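Local coordinates for protein Alpha/beta fold hydrolase (Pseudomonas aeruginosa, PDB 6I8W) that degrades membrane phospholipids as a phospholipase A and bacterial virulence factor, and probably has monoacylglycerol lipase activity, at residues Val112-Gln115 and Ala116-Ala120; Asn225-Ile228 and Phe229-Arg233. One frame throughout, in Å; residues are numbered along the deposited sequence.

In the fold
Both contacts are stretches of about two and a half helical turns, gripped by i to i+4 backbone bonds, but they belong to different layers of the alpha/beta hydrolase. Interaction 1 opens helix 112-125, which packs on the central sheet through strand 64-68 and on helix 138-149; it is mostly buried and carries a Gln115-Arg118 hydrogen bond and, separately, a Glu117-Arg149 salt bridge. Interaction 2, near the end of helix 208-234, is only partly buried, and its side-chain contact between the two segments is apolar. The helices meet where Val112 CG1 lies 3.9 Å from Leu232 CD2. Residues 106-110 link them further: Ser109 binds Arg118, whereas Gln106 and Tyr110 hold Gln227 and Gln231.

Interaction 1 of 2, residues Val112-Gln115 and Ala116-Ala120; sequences VGTQ and AERVA
Four successive i to i+4 bonds close the first turns of helix 112-125, from Ala116 N to Val112 O through Val119 N to Gln115 O, with Glu117 N to Gly113 O weak at 3.3 Å. This helix of the alpha/beta hydrolase fold packs on the central sheet: Val119 rests on Leu66 and Ile68 of strand 64-68, and Val112 on helix 138-149. On another side of the turn, Arg118 runs out extended from CG to NE and brings its guanidinium back beside the preceding turn. Thr114 lays CG2 over one face of that group, 3.6 Å from Arg118 CZ and displaced toward the rim; with OG1 at chi1 -54°, CG2 stands anti to the backbone N and leans along the helix toward Arg118, while OG1 bonds to Asp111. Gln115 comes in at the guanidinium edge, its chain bent at chi2 (-78°), and its amide stands almost perpendicular to the guanidinium, at 84°. Both ends of the amide are engaged, OE1 by Arg118 and NE2 by the Pro97 carbonyl; Arg118 NH1 also reaches the Ser109 carbonyl. Glu117 forms a salt bridge with Arg149 through OE2 and a hydrogen bond with His150 through OE1. The bond from Arg118 NH1 to Gln115 OE1 is 3.0 Å long, lying near the guanidinium plane but reaching OE1 from well above the amide plane.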
ATOM      1  N   VAL A 112      -9.451  10.222  -0.242  1.00 46.59           N
ATOM      2  CA  VAL A 112      -8.399  10.039   0.762  1.00 39.64           C
ATOM      3  C   VAL A 112      -8.769  10.697   2.096  1.00 42.89           C
ATOM      4  O   VAL A 112      -8.269  10.308   3.151  1.00 41.68           O
ATOM      5  CB  VAL A 112      -7.051  10.590   0.266  1.00 37.44           C
ATOM      6  CG1 VAL A 112      -6.524   9.736  -0.875  1.00 40.56           C
ATOM      7  CG2 VAL A 112      -7.185  12.057  -0.162  1.00 39.55           C
ATOM      8  N   GLY A 113      -9.635  11.705   2.044  1.00 42.32           N
ATOM      9  CA  GLY A 113     -10.107  12.356   3.254  1.00 47.85           C
ATOM     10  C   GLY A 113     -10.968  11.441   4.116  1.00 48.10           C
ATOM     11  O   GLY A 113     -10.738  11.296   5.316  1.00 46.80           O
ATOM     12  N   THR A 114     -11.958  10.811   3.494  1.00 46.96           N
ATOM     13  CA  THR A 114     -12.781   9.810   4.161  1.00 44.78           C
ATOM     14  C   THR A 114     -11.909   8.624   4.630  1.00 42.64           C
ATOM     15  O   THR A 114     -12.051   8.128   5.745  1.00 39.52           O
ATOM     16  CB  THR A 114     -13.901   9.315   3.220  1.00 47.35           C
ATOM     17  OG1 THR A 114     -14.642  10.440   2.738  1.00 46.94           O
ATOM     18  CG2 THR A 114     -14.838   8.352   3.929  1.00 43.72           C
ATOM     19  N   GLN A 115     -10.988   8.184   3.783  1.00 37.88           N
ATOM     20  CA  GLN A 115     -10.120   7.065   4.156  1.00 38.82           C
ATOM     21  C   GLN A 115      -9.239   7.413   5.370  1.00 40.73           C
ATOM     22  O   GLN A 115      -9.057   6.586   6.255  1.00 35.89           O
ATOM     23  CB  GLN A 115      -9.256   6.648   2.963  1.00 38.55           C
ATOM     24  CG  GLN A 115     -10.033   5.990   1.820  1.00 38.94           C
ATOM     25  CD  GLN A 115     -10.373   4.520   2.110  1.00 40.67           C
ATOM     26  OE1 GLN A 115     -10.889   4.180   3.173  1.00 43.87           O
ATOM     27  NE2 GLN A 115     -10.052   3.652   1.170  1.00 37.75           N
ATOM     28  N   ALA A 116      -8.731   8.643   5.439  1.00 39.65           N
ATOM     29  CA  ALA A 116      -7.897   9.044   6.578  1.00 41.26           C
ATOM     30  C   ALA A 116      -8.683   8.974   7.895  1.00 38.54           C
ATOM     31  O   ALA A 116      -8.138   8.606   8.931  1.00 37.66           O
ATOM     32  CB  ALA A 116      -7.327  10.446   6.370  1.00 40.41           C
ATOM     33  N   GLU A 117      -9.971   9.309   7.861  1.00 38.58           N
ATOM     34  CA  GLU A 117     -10.780   9.185   9.069  1.00 41.21           C
ATOM     35  C   GLU A 117     -11.025   7.715   9.451  1.00 41.83           C
ATOM     36  O   GLU A 117     -11.034   7.375  10.632  1.00 39.03           O
ATOM     37  CB  GLU A 117     -12.113   9.916   8.904  1.00 42.52           C
ATOM     38  CG  GLU A 117     -11.934  11.410   8.808  1.00 57.21           C
ATOM     39  CD  GLU A 117     -10.917  11.929   9.815  1.00 68.15           C
ATOM     40  OE1 GLU A 117     -11.115  11.726  11.034  1.00 75.06           O
ATOM     41  OE2 GLU A 117      -9.907  12.524   9.381  1.00 63.27           O
ATOM     42  N   ARG A 118     -11.216   6.849   8.461  1.00 41.84           N
ATOM     43  CA  ARG A 118     -11.356   5.420   8.736  1.00 40.00           C
ATOM     44  C   ARG A 118     -10.081   4.858   9.392  1.00 39.47           C
ATOM     45  O   ARG A 118     -10.155   4.013  10.288  1.00 37.26           O
ATOM     46  CB  ARG A 118     -11.679   4.645   7.442  1.00 37.07           C
ATOM     47  CG  ARG A 118     -13.039   5.028   6.780  1.00 39.61           C
ATOM     48  CD  ARG A 118     -13.420   4.040   5.662  1.00 38.33           C
ATOM     49  NE  ARG A 118     -14.710   4.371   5.055  1.00 43.30           N
ATOM     50  CZ  ARG A 118     -14.870   4.796   3.804  1.00 45.96           C
ATOM     51  NH1 ARG A 118     -13.810   4.944   3.016  1.00 39.96           N
ATOM     52  NH2 ARG A 118     -16.092   5.074   3.340  1.00 44.47           N
ATOM     53  N   VAL A 119      -8.915   5.315   8.940  1.00 34.15           N
ATOM     54  CA  VAL A 119      -7.653   4.817   9.489  1.00 35.16           C
ATOM     55  C   VAL A 119      -7.508   5.256  10.950  1.00 34.04           C
ATOM     56  O   VAL A 119      -7.086   4.474  11.804  1.00 35.43           O
ATOM     57  CB  VAL A 119      -6.434   5.300   8.683  1.00 31.88           C
ATOM     58  CG1 VAL A 119      -5.146   4.867   9.371  1.00 31.04           C
ATOM     59  CG2 VAL A 119      -6.469   4.756   7.262  1.00 30.90           C
ATOM     60  N   ALA A 120      -7.881   6.498  11.240  1.00 33.49           N
ATOM     61  CA  ALA A 120      -7.862   6.979  12.619  1.00 37.32           C
ATOM     62  C   ALA A 120      -8.841   6.190  13.493  1.00 39.71           C
ATOM     63  O   ALA A 120      -8.517   5.823  14.620  1.00 40.29           O
ATOM     64  CB  ALA A 120      -8.183   8.454  12.672  1.00 41.98           C
TER

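Interaction 2 of 2, residues Asn225-Ile228 and Phe229-Arg233; sequences NAQI and FEQLR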
ATOM      1  N   ASN A 225     -11.843  -1.070  -8.965  1.00 46.78           N
ATOM      2  CA  ASN A 225     -10.670  -0.217  -8.820  1.00 42.41           C
ATOM      3  C   ASN A 225     -10.809   1.034  -9.689  1.00 45.24           C
ATOM      4  O   ASN A 225     -10.495   2.129  -9.240  1.00 43.37           O
ATOM      5  CB  ASN A 225      -9.383  -0.965  -9.178  1.00 40.12           C
ATOM      6  CG  ASN A 225      -8.897  -1.888  -8.051  1.00 47.99           C
ATOM      7  OD1 ASN A 225      -9.390  -1.838  -6.920  1.00 49.27           O
ATOM      8  ND2 ASN A 225      -7.933  -2.738  -8.371  1.00 44.03           N
ATOM      9  N   ALA A 226     -11.322   0.874 -10.910  1.00 44.51           N
ATOM     10  CA  ALA A 226     -11.481   2.007 -11.817  1.00 47.12           C
ATOM     11  C   ALA A 226     -12.438   3.049 -11.238  1.00 52.78           C
ATOM     12  O   ALA A 226     -12.246   4.255 -11.410  1.00 50.61           O
ATOM     13  CB  ALA A 226     -11.979   1.529 -13.186  1.00 53.86           C
ATOM     14  N   GLN A 227     -13.478   2.572 -10.566  1.00 52.94           N
ATOM     15  CA  GLN A 227     -14.465   3.457  -9.943  1.00 54.46           C
ATOM     16  C   GLN A 227     -13.835   4.237  -8.782  1.00 45.17           C
ATOM     17  O   GLN A 227     -14.027   5.445  -8.644  1.00 45.11           O
ATOM     18  CB  GLN A 227     -15.668   2.638  -9.462  1.00 60.77           C
ATOM     19  CG  GLN A 227     -16.426   3.217  -8.278  1.00 71.65           C
ATOM     20  CD  GLN A 227     -17.627   2.357  -7.891  1.00 91.05           C
ATOM     21  OE1 GLN A 227     -18.177   2.491  -6.793  1.00 98.88           O
ATOM     22  NE2 GLN A 227     -18.034   1.462  -8.792  1.00 90.83           N
ATOM     23  N   ILE A 228     -13.061   3.545  -7.958  1.00 42.78           N
ATOM     24  CA  ILE A 228     -12.334   4.218  -6.892  1.00 48.97           C
ATOM     25  C   ILE A 228     -11.354   5.237  -7.471  1.00 44.31           C
ATOM     26  O   ILE A 228     -11.251   6.354  -6.966  1.00 46.11           O
ATOM     27  CB  ILE A 228     -11.574   3.224  -5.996  1.00 41.96           C
ATOM     28  CG1 ILE A 228     -12.553   2.407  -5.152  1.00 43.01           C
ATOM     29  CG2 ILE A 228     -10.611   3.966  -5.060  1.00 38.08           C
ATOM     30  CD1 ILE A 228     -11.859   1.386  -4.256  1.00 42.21           C
ATOM     31  N   PHE A 229     -10.646   4.862  -8.535  1.00 41.51           N
ATOM     32  CA  PHE A 229      -9.668   5.769  -9.137  1.00 42.57           C
ATOM     33  C   PHE A 229     -10.354   7.049  -9.614  1.00 47.86           C
ATOM     34  O   PHE A 229      -9.794   8.143  -9.509  1.00 51.33           O
ATOM     35  CB  PHE A 229      -8.926   5.106 -10.304  1.00 44.11           C
ATOM     36  CG  PHE A 229      -7.673   5.845 -10.720  1.00 44.92           C
ATOM     37  CD1 PHE A 229      -6.457   5.559 -10.125  1.00 42.46           C
ATOM     38  CD2 PHE A 229      -7.724   6.844 -11.683  1.00 52.12           C
ATOM     39  CE1 PHE A 229      -5.305   6.248 -10.494  1.00 48.12           C
ATOM     40  CE2 PHE A 229      -6.585   7.535 -12.056  1.00 46.12           C
ATOM     41  CZ  PHE A 229      -5.371   7.241 -11.461  1.00 44.76           C
ATOM     42  N   GLU A 230     -11.578   6.914 -10.113  1.00 45.01           N
ATOM     43  CA  GLU A 230     -12.335   8.078 -10.569  1.00 48.37           C
ATOM     44  C   GLU A 230     -12.696   8.996  -9.401  1.00 47.61           C
ATOM     45  O   GLU A 230     -12.658  10.220  -9.530  1.00 47.53           O
ATOM     46  CB  GLU A 230     -13.592   7.644 -11.323  1.00 60.86           C
ATOM     47  CG  GLU A 230     -13.469   7.835 -12.816  1.00 76.36           C
ATOM     48  CD  GLU A 230     -13.092   9.259 -13.182  1.00 86.41           C
ATOM     49  OE1 GLU A 230     -13.909  10.175 -12.945  1.00 92.49           O
ATOM     50  OE2 GLU A 230     -11.971   9.461 -13.697  1.00 90.49           O
ATOM     51  N   GLN A 231     -13.038   8.406  -8.259  1.00 50.22           N
ATOM     52  CA  GLN A 231     -13.249   9.188  -7.044  1.00 53.19           C
ATOM     53  C   GLN A 231     -11.970   9.906  -6.602  1.00 52.97           C
ATOM     54  O   GLN A 231     -12.017  11.041  -6.141  1.00 53.40           O
ATOM     55  CB  GLN A 231     -13.753   8.300  -5.911  1.00 49.64           C
ATOM     56  CG  GLN A 231     -15.171   7.786  -6.099  1.00 52.81           C
ATOM     57  CD  GLN A 231     -15.722   7.218  -4.813  1.00 57.44           C
ATOM     58  OE1 GLN A 231     -15.358   7.668  -3.728  1.00 54.10           O
ATOM     59  NE2 GLN A 231     -16.587   6.217  -4.921  1.00 60.30           N
ATOM     60  N   LEU A 232     -10.824   9.245  -6.734  1.00 44.80           N
ATOM     61  CA  LEU A 232      -9.568   9.869  -6.330  1.00 47.11           C
ATOM     62  C   LEU A 232      -9.295  11.086  -7.217  1.00 53.04           C
ATOM     63  O   LEU A 232      -8.715  12.079  -6.768  1.00 51.15           O
ATOM     64  CB  LEU A 232      -8.405   8.871  -6.394  1.00 40.83           C
ATOM     65  CG  LEU A 232      -8.429   7.685  -5.418  1.00 44.45           C
ATOM     66  CD1 LEU A 232      -7.292   6.725  -5.708  1.00 42.36           C
ATOM     67  CD2 LEU A 232      -8.354   8.175  -3.973  1.00 39.87           C
ATOM     68  N   ARG A 233      -9.743  11.023  -8.468  1.00 50.71           N
ATOM     69  CA  ARG A 233      -9.603  12.157  -9.374  1.00 57.89           C
ATOM     70  C   ARG A 233     -10.607  13.261  -9.061  1.00 53.62           C
ATOM     71  O   ARG A 233     -10.241  14.432  -8.982  1.00 55.43           O
ATOM     72  CB  ARG A 233      -9.774  11.718 -10.829  1.00 68.80           C
ATOM     73  CG  ARG A 233      -8.746  10.707 -11.301  1.00 74.42           C
ATOM     74  CD  ARG A 233      -8.929  10.381 -12.778  1.00 83.50           C
ATOM     75  NE  ARG A 233      -8.408  11.433 -13.646  1.00 87.99           N
ATOM     76  CZ  ARG A 233      -8.325  11.331 -14.969  1.00 89.41           C
ATOM     77  NH1 ARG A 233      -8.736  10.225 -15.574  1.00 90.52           N
ATOM     78  NH2 ARG A 233      -7.831  12.332 -15.685  1.00 88.41           N
TER
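Ile228 and Leu232 form an apolar pair one turn apart near the end of helix 208-234, with Ile228 CG2 facing Leu232 CG at 4.3 Å. Beneath them the backbone is tight: Phe229 N to Asn225 O is 2.8 Å and Leu232 N to Ile228 O 2.9 Å, with the Glu230 to Ala226 and Gln231 to Gln227 bonds completing the ladder. Ile228 is buried; its CG2 stands anti to the backbone N (chi1 -70° for CG1), which points this branch along the helix toward Leu232, and the side chain also touches Phe99. Asn225, buried too, packs on the same Phe99. Phe229 swings its ring away from the preceding turn, with CG anti to its N (chi1 -165°), so that only CB stays close, 3.5 Å from Asn225 O; the ring meets Phe71 edge-to-face and lies about 8 Å from a bound myristic acid. The looser side is polar. Gln227 and Gln231 run out from neighbouring turns without meeting, Gln227 OE1 and Gln231 NE2 remaining 4.5 Å apart; Gln227 NE2 bonds to Gln106, Gln231 OE1 to the backbone N of Tyr110, and Gln231 NE2 weakly to the carbonyl of Ala108. Toward solvent, exposed Arg233 makes a long salt bridge, its NH1 3.8 Å from Glu230 OE2, while Glu230 OE1 binds Gln234. One helix thus shows a largely apolar side with Ile228 buried and a polar side whose glutamines hydrogen-bond to the 106-110 segment. Such a helix, inserted between strands 154-160 and 250-255 and close to a bound fatty acid without touching it, is typical of the cap (lid) region of alpha/beta hydrolases.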